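Local coordinates for protein WlaRA, TDP-fucose-3,4-ketoisomerase (PDB 5TPV) that adopts the beta-rich fold of the cupin clan, in its WxcM-like family, and binds thymidine-5'-diphosphate, at residues N53-F58 with Y88-I93; S64-I69 with M97-K102. One frame throughout, in Å; residues are numbered along the deposited sequence. Where two conformers were deposited one is given.

Overall arrangement
Contact 1 and contact 2 are antiparallel pairings, one in each sheet of the cupin fold, with centres about 17 Å apart. Contact 1 joins strands 56-62 and 85-89 in the sheet of six; contact 2 joins 65-70 and 94-98 in the sheet of five. Along the chain the order is 53-58, 64-69, 88-93, 97-102, so the segments alternate and the chain twice steps from the first sheet to the second, 56-62 to 65-70 and 85-89 to 94-98. Apolar side chains bridge the sheets: Ile-69 packs on Ile-89 and Ile-93, while Phe-58 meets Ile-67 and Met-97. Both pairings therefore feed one hydrophobic core, and the side chain of Met-97 lies about 5 Å from bound thymidine-5'-diphosphate.

Contact 1: N53-F58 with Y88-I93; sequences NSEFIF and YIDKMI
Tyr-88 opens the 88-93 side, with CG anti to its backbone N (chi1 169°) so that the ring crosses the Glu-55 side chain obliquely. Its OH donates to Glu-55 OE1 at a very short 2.4 Å, the oxygen lying in the plane of the ring and the carboxylate turned 84° from it. On the same face of the sheet, Ile-57 CG1 packs at the ring edge, 4.2 Å from Tyr-88 CD1. Ile-89 forms the antiparallel hydrogen-bonded pair with Phe-56: its N donates to Phe-56 O (3.1 Å, N-H...O 161°), whereas the return bond from Phe-56 N to Ile-89 O is weak at 3.3 Å. CD1 of Ile-89 reaches the edge of the Phe-58 ring, 3.8 Å from CE2. Past this pair, where neighbouring strands 56-62 and 85-89 of the six-stranded cupin sheet meet loop, direct backbone bonding stops but the chains stay close, and a water donates to both Asp-90 O and Ser-54 O. Asp-90 OD2 uses its anti lone pair to accept from Lys-91 N at 2.8 Å, and OD1 is held by Asn-2. Lys-91 NZ meets Asn-53 OD1 through a second water, with Lys-91 CD 3.7 Å from Asn-53 O. Because Asp-90 OD2 also sits 4.1 Å from Glu-55 OE1, the two acids would tend to raise each other's proton affinity, which the short tyrosine bond probably offsets at Glu-55.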
# COMPACT_ATOMS: atom_id res chain seq x y z
N ASN B 53 16.96 10.42 -2.08
CA ASN B 53 16.74 9.38 -3.08
C ASN B 53 15.30 9.00 -3.45
O ASN B 53 15.06 8.57 -4.57
CB ASN B 53 17.48 8.13 -2.60
CG ASN B 53 18.91 8.47 -2.20
OD1 ASN B 53 19.58 9.21 -2.92
ND2 ASN B 53 19.37 7.93 -1.07
N SER B 54 14.38 9.04 -2.50
CA SER B 54 13.08 8.40 -2.66
C SER B 54 12.19 9.31 -3.48
O SER B 54 12.14 10.53 -3.30
CB SER B 54 12.41 8.16 -1.30
OG SER B 54 13.18 7.35 -0.43
N GLU B 55 11.44 8.64 -4.34
CA GLU B 55 10.22 9.16 -4.91
C GLU B 55 8.99 8.57 -4.17
O GLU B 55 9.08 7.55 -3.48
CB GLU B 55 10.22 8.76 -6.38
CG GLU B 55 11.29 9.42 -7.23
CD GLU B 55 11.42 8.74 -8.58
OE1 GLU B 55 10.50 8.85 -9.44
OE2 GLU B 55 12.47 8.08 -8.76
N PHE B 56 7.86 9.23 -4.34
CA PHE B 56 6.66 8.98 -3.54
C PHE B 56 5.44 9.08 -4.44
O PHE B 56 5.44 9.89 -5.35
CB PHE B 56 6.48 9.97 -2.40
CG PHE B 56 7.55 9.85 -1.39
CD1 PHE B 56 7.54 8.81 -0.49
CD2 PHE B 56 8.60 10.77 -1.34
CE1 PHE B 56 8.57 8.62 0.42
CE2 PHE B 56 9.63 10.60 -0.42
CZ PHE B 56 9.63 9.53 0.44
N ILE B 57 4.44 8.23 -4.18
CA ILE B 57 3.04 8.58 -4.46
C ILE B 57 2.17 8.60 -3.19
O ILE B 57 2.18 7.68 -2.40
CB ILE B 57 2.46 7.55 -5.44
CG1 ILE B 57 3.15 7.67 -6.77
CG2 ILE B 57 0.99 7.79 -5.75
CD1 ILE B 57 2.84 6.52 -7.69
N PHE B 58 1.41 9.66 -3.02
CA PHE B 58 0.58 9.92 -1.85
C PHE B 58 -0.88 9.74 -2.31
O PHE B 58 -1.30 10.31 -3.32
CB PHE B 58 0.73 11.38 -1.35
CG PHE B 58 2.12 11.74 -0.92
CD1 PHE B 58 2.56 11.43 0.35
CD2 PHE B 58 3.01 12.37 -1.79
CE1 PHE B 58 3.86 11.71 0.74
CE2 PHE B 58 4.30 12.66 -1.40
CZ PHE B 58 4.73 12.33 -0.13
N TYR B 88 2.13 12.01 -7.33
CA TYR B 88 3.53 11.65 -7.55
C TYR B 88 4.46 12.87 -7.34
O TYR B 88 4.22 13.96 -7.89
CB TYR B 88 3.72 11.17 -8.97
CG TYR B 88 5.18 11.04 -9.33
CD1 TYR B 88 5.89 9.92 -8.97
CD2 TYR B 88 5.86 12.08 -9.97
CE1 TYR B 88 7.25 9.82 -9.19
CE2 TYR B 88 7.23 11.99 -10.22
CZ TYR B 88 7.91 10.86 -9.86
OH TYR B 88 9.26 10.78 -10.11
N ILE B 89 5.51 12.71 -6.55
CA ILE B 89 6.56 13.71 -6.50
C ILE B 89 7.88 13.04 -6.70
O ILE B 89 8.11 11.94 -6.25
CB ILE B 89 6.65 14.51 -5.20
CG1 ILE B 89 7.19 13.68 -4.02
CG2 ILE B 89 5.32 15.14 -4.91
CD1 ILE B 89 7.39 14.49 -2.73
N ASP B 90 8.78 13.77 -7.34
CA ASP B 90 10.14 13.25 -7.58
C ASP B 90 10.99 13.45 -6.32
O ASP B 90 10.54 14.09 -5.36
CB ASP B 90 10.76 14.06 -8.73
CG ASP B 90 11.78 13.28 -9.55
OD1 ASP B 90 11.84 13.64 -10.76
OD2 ASP B 90 12.48 12.38 -9.02
N LYS B 91 12.19 12.92 -6.32
CA LYS B 91 13.07 13.11 -5.15
C LYS B 91 13.50 14.57 -4.88
O LYS B 91 13.34 15.47 -5.71
CB LYS B 91 14.29 12.22 -5.27
CG LYS B 91 15.09 12.37 -6.53
CD LYS B 91 16.37 11.55 -6.43
CE LYS B 91 16.79 11.02 -7.77
NZ LYS B 91 18.12 10.34 -7.74
N MET B 92 13.96 14.85 -3.66
CA MET B 92 14.43 16.21 -3.30
C MET B 92 13.32 17.19 -3.54
O MET B 92 13.46 18.25 -4.19
CB MET B 92 15.73 16.59 -4.05
CG MET B 92 16.97 16.03 -3.39
SD MET B 92 17.09 16.63 -1.66
CE MET B 92 17.90 18.21 -1.87
N ILE B 93 12.16 16.82 -3.02
CA ILE B 93 11.13 17.80 -2.91
C ILE B 93 10.69 17.81 -1.47
O ILE B 93 10.43 16.75 -0.89
CB ILE B 93 10.01 17.47 -3.89
CG1 ILE B 93 10.58 17.47 -5.32
CG2 ILE B 93 8.85 18.44 -3.70
CD1 ILE B 93 9.55 17.55 -6.44
O HOH W 1 19.92 10.19 -5.72
O HOH W 2 10.68 12.91 -2.83

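Contact 2: S64-I69 with M97-K102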
# COMPACT_ATOMS: atom_id res chain seq x y z
N SER B 64 -9.60 13.08 3.49
CA SER B 64 -8.89 14.09 2.72
C SER B 64 -7.81 14.72 3.57
O SER B 64 -7.86 14.74 4.79
CB SER B 64 -9.85 15.19 2.23
OG SER B 64 -10.49 15.79 3.34
N CYS B 65 -6.81 15.25 2.88
CA CYS B 65 -5.81 16.06 3.55
C CYS B 65 -5.24 16.99 2.47
O CYS B 65 -5.65 16.90 1.30
CB CYS B 65 -4.74 15.14 4.16
SG CYS B 65 -3.80 14.21 2.90
N GLU B 66 -4.34 17.89 2.89
CA GLU B 66 -3.70 18.87 2.03
C GLU B 66 -2.21 18.64 2.13
O GLU B 66 -1.66 18.37 3.20
CB GLU B 66 -4.04 20.30 2.50
CG GLU B 66 -3.96 21.36 1.43
CD GLU B 66 -4.39 22.74 1.91
OE1 GLU B 66 -3.63 23.71 1.65
OE2 GLU B 66 -5.44 22.84 2.58
N ILE B 67 -1.55 18.74 1.01
CA ILE B 67 -0.10 18.72 1.00
C ILE B 67 0.53 19.96 0.38
O ILE B 67 0.10 20.43 -0.70
CB ILE B 67 0.41 17.46 0.31
CG1 ILE B 67 1.92 17.46 0.23
CG2 ILE B 67 -0.15 17.34 -1.09
CD1 ILE B 67 2.48 16.09 0.05
N LEU B 68 1.58 20.46 1.01
CA LEU B 68 2.39 21.55 0.42
C LEU B 68 3.69 20.92 0.03
O LEU B 68 4.26 20.17 0.83
CB LEU B 68 2.59 22.71 1.38
CG LEU B 68 3.69 23.75 1.18
CD1 LEU B 68 3.55 24.80 2.29
CD2 LEU B 68 5.09 23.12 1.30
N ILE B 69 4.09 21.15 -1.23
CA ILE B 69 5.38 20.72 -1.74
C ILE B 69 6.20 21.96 -2.18
O ILE B 69 5.62 22.97 -2.62
CB ILE B 69 5.32 19.75 -2.93
CG1 ILE B 69 4.43 20.29 -4.05
CG2 ILE B 69 4.83 18.39 -2.50
CD1 ILE B 69 4.37 19.38 -5.23
N MET B 97 2.34 17.94 5.29
CA MET B 97 0.93 17.59 5.20
C MET B 97 0.15 17.93 6.43
O MET B 97 0.66 17.76 7.52
CB MET B 97 0.80 16.11 5.00
CG MET B 97 1.64 15.81 3.79
SD MET B 97 1.86 14.08 3.56
CE MET B 97 3.48 14.10 4.38
N TYR B 98 -1.06 18.40 6.21
CA TYR B 98 -1.82 19.01 7.26
C TYR B 98 -3.29 19.00 6.81
O TYR B 98 -3.64 18.49 5.74
CB TYR B 98 -1.29 20.42 7.49
CG TYR B 98 -1.24 21.23 6.25
CD1 TYR B 98 -2.29 22.06 5.90
CD2 TYR B 98 -0.17 21.15 5.40
CE1 TYR B 98 -2.28 22.79 4.72
CE2 TYR B 98 -0.13 21.89 4.22
CZ TYR B 98 -1.17 22.72 3.89
OH TYR B 98 -1.11 23.40 2.69
N ASN B 99 -4.13 19.51 7.70
CA ASN B 99 -5.56 19.61 7.48
C ASN B 99 -6.17 18.25 7.25
O ASN B 99 -7.00 18.07 6.33
CB ASN B 99 -5.84 20.52 6.27
CG ASN B 99 -5.69 22.00 6.58
OD1 ASN B 99 -5.49 22.38 7.72
ND2 ASN B 99 -5.77 22.84 5.54
N PHE B 100 -5.72 17.27 8.02
CA PHE B 100 -6.26 15.92 7.82
C PHE B 100 -7.67 15.80 8.37
O PHE B 100 -7.87 16.15 9.51
CB PHE B 100 -5.44 14.92 8.63
CG PHE B 100 -4.03 14.75 8.14
CD1 PHE B 100 -2.99 15.47 8.72
CD2 PHE B 100 -3.75 13.90 7.06
CE1 PHE B 100 -1.68 15.32 8.27
CE2 PHE B 100 -2.45 13.75 6.61
CZ PHE B 100 -1.40 14.47 7.21
N SER B 101 -8.61 15.21 7.65
CA SER B 101 -9.85 14.79 8.29
C SER B 101 -9.62 13.68 9.33
O SER B 101 -8.58 13.00 9.33
CB SER B 101 -10.89 14.41 7.23
OG SER B 101 -10.51 13.27 6.47
N LYS B 102 -10.57 13.52 10.25
CA LYS B 102 -10.43 12.57 11.37
C LYS B 102 -10.40 11.16 10.83
O LYS B 102 -9.69 10.33 11.36
CB LYS B 102 -11.57 12.68 12.40
CG LYS B 102 -13.00 12.62 11.82
CD LYS B 102 -14.01 11.72 12.56
CE LYS B 102 -14.40 10.44 11.82
NZ LYS B 102 -13.50 9.27 12.06
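Two faces of this antiparallel pairing differ sharply in character. On the buried face, Cys-65 CB presses against Phe-100 CD2 at 3.3 Å, the tightest apolar approach between 64-69 and 97-102, and the sulfur adds an oblique sulfur-aromatic contact, SG lying 4.9 Å from the ring centroid. Beside it, Met-97 and Ile-67 run side by side in the same direction, with CG of the methionine 3.8 Å from CD1 of the isoleucine.

The other face is polar and partly exposed. Tyr-98 takes the crowded chi1 position (54°), between its backbone N and carbonyl carbon, which lays the ring over Glu-66: CB of the glutamate stands 4.2 Å from the ring centroid and 26° off its normal, a CH-pi contact. The extended Glu-66 chain then divides its carboxylate between two donors. Tyr-98 OH gives a 2.7 Å bond to OE1, and Asn-99 ND2 a 3.0 Å bond to OE2; both come from above the carboxylate plane, so two grips should restrain its rotation on this side, where Asn-99 is exposed to solvent.

Reciprocal backbone bonds join Glu-66 and Tyr-98. Beyond them the 97-102 side spends one extra residue before Ser-101 N donates to Ser-64 O (3.0 Å). Ser-101 OG accepts from Ser-64 N at 3.1 Å and is also bonded to Asp-103.

Within the five-stranded sheet, strand 65-70 is flanked by 75-80 and 94-98; the latter pairs onward with 46-51 through Met-97 and Arg-46, a residue of the thymidine-5'-diphosphate pocket, while Phe-100 stacks on Phe-40.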